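Local coordinates for protein CRISPR-associated endonuclease Cas9 (Campylobacter jejuni subsp. jejuni serotype O:2, PDB 5X2H) that is an RNA-guided endonuclease of CRISPR immunity that recognises invading DNA and, in its natural form, cuts the two strands with separate RuvC-like and HNH domains, the latter absent here, at residues 660-664 against 665-669. Residues are numbered along the deposited sequence; the frame is centred on the assembly and turned at random.
Sequences LKALE and LGKIR
Ile668 folds back against the last turn of helix 655-665, where its CG1 meets two side chains: CB of Ala662 at 3.8 Å and the CD2 branch of Leu663 at 3.7 Å. A chi1 of 49° tucks CG1 between the backbone N and the carbonyl carbon and so turns the CG1-CD1 arm to the helix. Leu663 reaches it at an angle rather than alongside, and its CD2 also lies 3.5 Å from Ile668 O. Tyr653 packs on both Ala662 and Ile668. A water links the backbones of Leu663 and Ile668, donating to Leu663 O and, at 2.6 Å, to Ile668 O.

On another side of the helix Leu665 runs beside the extended Lys661, with CD1 4.2 Å from Lys661 CG; the lysine amine goes on to a salt bridge with Asp725. Gly666 reverses the chain with a positive phi of 88°. Lys667 N makes a weak bond to Ala662 O at 3.0 Å and Gly666 N a weak one to Leu663 O at 3.4 Å. Lys667 CB sits 4.1 Å from Ala662 CB, while its chain, bent twice near the end, carries NZ to a salt bridge with a phosphate of the bound DNA. The 6→1 and 5→2 bonds around a positive-phi glycine, with Ala662 CB against Lys667 CB, make this a Schellman motif, leading the wedge-domain helix into strand 668-671 of a beta hairpin.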
loop_
_atom_site.group_PDB
_atom_site.type_symbol
_atom_site.label_atom_id
_atom_site.label_comp_id
_atom_site.label_asym_id
_atom_site.label_seq_id
_atom_site.Cartn_x
_atom_site.Cartn_y
_atom_site.Cartn_z
ATOM N N LEU A 660 -14.839 -7.959 33.640
ATOM C CA LEU A 660 -15.663 -6.759 33.576
ATOM C C LEU A 660 -14.889 -5.532 34.033
ATOM O O LEU A 660 -15.088 -4.434 33.498
ATOM C CB LEU A 660 -16.921 -6.943 34.425
ATOM C CG LEU A 660 -17.887 -8.034 33.961
ATOM C CD1 LEU A 660 -18.902 -8.341 35.046
ATOM C CD2 LEU A 660 -18.585 -7.618 32.670
ATOM N N LYS A 661 -13.999 -5.699 35.010
ATOM C CA LYS A 661 -13.181 -4.583 35.461
ATOM C C LYS A 661 -12.150 -4.199 34.410
ATOM O O LYS A 661 -11.934 -3.009 34.146
ATOM C CB LYS A 661 -12.505 -4.942 36.780
ATOM C CG LYS A 661 -11.795 -3.791 37.453
ATOM C CD LYS A 661 -11.472 -4.146 38.886
ATOM C CE LYS A 661 -10.903 -2.958 39.624
ATOM N NZ LYS A 661 -10.799 -3.226 41.088
ATOM N N ALA A 662 -11.504 -5.194 33.798
ATOM C CA ALA A 662 -10.568 -4.918 32.715
ATOM C C ALA A 662 -11.261 -4.210 31.558
ATOM O O ALA A 662 -10.680 -3.315 30.932
ATOM C CB ALA A 662 -9.923 -6.216 32.237
ATOM N N LEU A 663 -12.503 -4.594 31.261
ATOM C CA LEU A 663 -13.252 -3.905 30.217
ATOM C C LEU A 663 -13.519 -2.456 30.603
ATOM O O LEU A 663 -13.430 -1.557 29.760
ATOM C CB LEU A 663 -14.565 -4.636 29.937
ATOM C CG LEU A 663 -14.433 -5.941 29.153
ATOM C CD1 LEU A 663 -15.762 -6.689 29.108
ATOM C CD2 LEU A 663 -13.925 -5.651 27.746
ATOM N N GLU A 664 -13.831 -2.207 31.876
ATOM C CA GLU A 664 -14.114 -0.847 32.310
ATOM C C GLU A 664 -12.869 0.032 32.299
ATOM O O GLU A 664 -12.992 1.256 32.192
ATOM C CB GLU A 664 -14.733 -0.853 33.708
ATOM C CG GLU A 664 -15.704 0.295 33.929
ATOM C CD GLU A 664 -15.868 0.667 35.390
ATOM O OE1 GLU A 664 -15.962 -0.245 36.241
ATOM O OE2 GLU A 664 -15.899 1.882 35.683
ATOM N N LEU A 665 -11.681 -0.563 32.399
ATOM C CA LEU A 665 -10.435 0.190 32.425
ATOM C C LEU A 665 -9.767 0.302 31.062
ATOM O O LEU A 665 -8.834 1.098 30.912
ATOM C CB LEU A 665 -9.454 -0.449 33.415
ATOM C CG LEU A 665 -9.826 -0.339 34.893
ATOM C CD1 LEU A 665 -8.953 -1.252 35.735
ATOM C CD2 LEU A 665 -9.702 1.098 35.363
ATOM N N GLY A 666 -10.213 -0.468 30.074
ATOM C CA GLY A 666 -9.598 -0.445 28.766
ATOM C C GLY A 666 -8.439 -1.397 28.584
ATOM O O GLY A 666 -7.750 -1.314 27.561
ATOM N N LYS A 667 -8.191 -2.289 29.547
ATOM C CA LYS A 667 -7.134 -3.282 29.386
ATOM C C LYS A 667 -7.482 -4.289 28.300
ATOM O O LYS A 667 -6.585 -4.901 27.708
ATOM C CB LYS A 667 -6.875 -3.995 30.715
ATOM C CG LYS A 667 -6.378 -3.078 31.823
ATOM C CD LYS A 667 -6.345 -3.794 33.164
ATOM C CE LYS A 667 -5.442 -5.016 33.119
ATOM N NZ LYS A 667 -4.025 -4.649 32.868
ATOM N N ILE A 668 -8.776 -4.481 28.041
ATOM C CA ILE A 668 -9.270 -5.248 26.908
ATOM C C ILE A 668 -10.509 -4.539 26.384
ATOM O O ILE A 668 -11.127 -3.725 27.075
ATOM C CB ILE A 668 -9.610 -6.714 27.266
ATOM C CG1 ILE A 668 -10.489 -6.765 28.520
ATOM C CG2 ILE A 668 -8.343 -7.537 27.430
ATOM C CD1 ILE A 668 -10.978 -8.159 28.879
ATOM N N ARG A 669 -10.869 -4.857 25.144
ATOM C CA ARG A 669 -12.024 -4.262 24.498
ATOM C C ARG A 669 -13.022 -5.348 24.123
ATOM O O ARG A 669 -12.675 -6.523 23.978
ATOM C CB ARG A 669 -11.621 -3.474 23.246
ATOM C CG ARG A 669 -10.376 -2.625 23.415
ATOM C CD ARG A 669 -10.620 -1.409 24.288
ATOM N NE ARG A 669 -9.382 -0.665 24.509
ATOM C CZ ARG A 669 -9.327 0.592 24.937
ATOM N NH1 ARG A 669 -10.443 1.261 25.187
ATOM N NH2 ARG A 669 -8.151 1.184 25.106
HETATM O O HOH W 1 -13.063 -1.931 27.090
#